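Local coordinates for protein NF-kappa-B inhibitor beta (Mus musculus, PDB 1OY3) that inhibits the transcription factor NF-kappa-B by complexing with it and trapping it in the cytoplasm, at residues Gln203-Leu208 with Asn237-Arg242. Numbering follows the deposited sequence.
Sequences QAASVL and NPILAR
Leu240 reaches across from helix 238-246 and drives its forked end between Gln203, Ala205 and Leu208. One prong, Leu240 CD2, lies 3.5 Å from Ala205 CA, over the start of helix 205-213, and meets Leu208 CD2 at 3.3 Å, tighter than two methyls normally pack. With CG anti to the backbone N (chi1 175°), Leu208 has its branch point turned to this side, and CD2 makes the touch. Beside this pair, the methyl of Ala205 points at the opposing helix and rests on Ile239 CG2 at 3.8 Å, while the rest of the Ile239 side chain leads away.

The other prong, Leu240 CD1, lies against one face of the Gln203 amide, 3.2 Å from NE2 and 3.4 Å from CD, the two side chains crossing at about a right angle. Gln203 closes the preceding helix in a Schellman motif. At the polar edge Gln203 OE1 accepts a hydrogen bond from Asn237 N at 3.3 Å, almost in line with the C=O bond but long and bent at the hydrogen (141°); NE2 bonds back to Val200 O. The amide thus bridges the end of helix 195-201 and the residue just ahead of helix 238-246.

The contact joins the second helices of ankyrin repeats 5 and 6, stacked side by side; Leu208 also packs against Leu196 and Ala199 of helix 195-201, and Leu243 of helix 238-246 touches both Ala205 and Leu208.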
loop_
_atom_site.group_PDB
_atom_site.type_symbol
_atom_site.label_atom_id
_atom_site.label_comp_id
_atom_site.label_asym_id
_atom_site.label_seq_id
_atom_site.Cartn_x
_atom_site.Cartn_y
_atom_site.Cartn_z
ATOM N N GLN C 203 -2.164 2.608 -16.976
ATOM C CA GLN C 203 -2.059 2.654 -18.434
ATOM C C GLN C 203 -1.620 1.278 -18.956
ATOM O O GLN C 203 -0.938 1.173 -19.974
ATOM C CB GLN C 203 -1.060 3.740 -18.871
ATOM C CG GLN C 203 -1.418 5.161 -18.418
ATOM C CD GLN C 203 -2.658 5.715 -19.105
ATOM O OE1 GLN C 203 -2.618 6.112 -20.272
ATOM N NE2 GLN C 203 -3.770 5.740 -18.381
ATOM N N ALA C 204 -2.002 0.225 -18.238
ATOM C CA ALA C 204 -1.656 -1.131 -18.641
ATOM C C ALA C 204 -2.844 -1.711 -19.403
ATOM O O ALA C 204 -3.729 -2.344 -18.824
ATOM C CB ALA C 204 -1.330 -1.981 -17.414
ATOM N N ALA C 205 -2.849 -1.481 -20.712
ATOM C CA ALA C 205 -3.925 -1.937 -21.587
ATOM C C ALA C 205 -4.166 -3.442 -21.576
ATOM O O ALA C 205 -5.319 -3.884 -21.553
ATOM C CB ALA C 205 -3.660 -1.466 -23.019
ATOM N N SER C 206 -3.091 -4.225 -21.604
ATOM C CA SER C 206 -3.215 -5.682 -21.617
ATOM C C SER C 206 -3.856 -6.189 -20.323
ATOM O O SER C 206 -4.609 -7.164 -20.327
ATOM C CB SER C 206 -1.844 -6.331 -21.810
ATOM O OG SER C 206 -1.110 -6.333 -20.599
ATOM N N VAL C 207 -3.552 -5.519 -19.216
ATOM C CA VAL C 207 -4.116 -5.879 -17.924
ATOM C C VAL C 207 -5.580 -5.453 -17.939
ATOM O O VAL C 207 -6.459 -6.175 -17.460
ATOM C CB VAL C 207 -3.353 -5.167 -16.767
ATOM C CG1 VAL C 207 -4.115 -5.314 -15.447
ATOM C CG2 VAL C 207 -1.964 -5.766 -16.634
ATOM N N LEU C 208 -5.839 -4.277 -18.498
ATOM C CA LEU C 208 -7.205 -3.766 -18.589
ATOM C C LEU C 208 -8.051 -4.777 -19.358
ATOM O O LEU C 208 -9.186 -5.093 -18.970
ATOM C CB LEU C 208 -7.216 -2.421 -19.319
ATOM C CG LEU C 208 -8.574 -1.781 -19.613
ATOM C CD1 LEU C 208 -9.317 -1.516 -18.304
ATOM C CD2 LEU C 208 -8.363 -0.481 -20.388
ATOM N N ASN C 237 -2.814 7.420 -23.256
ATOM C CA ASN C 237 -2.929 6.217 -24.088
ATOM C C ASN C 237 -4.362 5.943 -24.561
ATOM O O ASN C 237 -5.235 5.580 -23.773
ATOM C CB ASN C 237 -2.390 5.005 -23.325
ATOM C CG ASN C 237 -2.296 3.766 -24.190
ATOM O OD1 ASN C 237 -1.865 2.709 -23.731
ATOM N ND2 ASN C 237 -2.696 3.888 -25.450
ATOM N N PRO C 238 -4.608 6.096 -25.874
ATOM C CA PRO C 238 -5.918 5.887 -26.507
ATOM C C PRO C 238 -6.435 4.455 -26.440
ATOM O O PRO C 238 -7.639 4.225 -26.401
ATOM C CB PRO C 238 -5.681 6.328 -27.955
ATOM C CG PRO C 238 -4.480 7.240 -27.864
ATOM C CD PRO C 238 -3.615 6.524 -26.873
ATOM N N ILE C 239 -5.513 3.498 -26.434
ATOM C CA ILE C 239 -5.868 2.087 -26.392
ATOM C C ILE C 239 -6.869 1.777 -25.291
ATOM O O ILE C 239 -7.876 1.106 -25.527
ATOM C CB ILE C 239 -4.627 1.209 -26.162
ATOM C CG1 ILE C 239 -3.511 1.613 -27.129
ATOM C CG2 ILE C 239 -4.993 -0.258 -26.350
ATOM C CD1 ILE C 239 -3.881 1.504 -28.589
ATOM N N LEU C 240 -6.581 2.275 -24.092
ATOM C CA LEU C 240 -7.424 2.052 -22.918
ATOM C C LEU C 240 -8.890 2.390 -23.136
ATOM O O LEU C 240 -9.768 1.614 -22.767
ATOM C CB LEU C 240 -6.877 2.851 -21.734
ATOM C CG LEU C 240 -5.451 2.475 -21.324
ATOM C CD1 LEU C 240 -4.931 3.464 -20.296
ATOM C CD2 LEU C 240 -5.438 1.063 -20.765
ATOM N N ALA C 241 -9.149 3.549 -23.733
ATOM C CA ALA C 241 -10.514 3.976 -24.003
ATOM C C ALA C 241 -11.154 3.031 -25.026
ATOM O O ALA C 241 -12.289 2.587 -24.853
ATOM C CB ALA C 241 -10.513 5.401 -24.530
ATOM N N ARG C 242 -10.408 2.720 -26.083
ATOM C CA ARG C 242 -10.886 1.824 -27.133
ATOM C C ARG C 242 -11.373 0.514 -26.524
ATOM O O ARG C 242 -12.502 0.087 -26.773
ATOM C CB ARG C 242 -9.764 1.539 -28.133
ATOM C CG ARG C 242 -9.171 2.783 -28.792
ATOM C CD ARG C 242 -7.968 2.426 -29.666
ATOM N NE ARG C 242 -7.317 3.606 -30.230
ATOM C CZ ARG C 242 -6.139 3.588 -30.848
ATOM N NH1 ARG C 242 -5.472 2.451 -30.986
ATOM N NH2 ARG C 242 -5.620 4.712 -31.323
#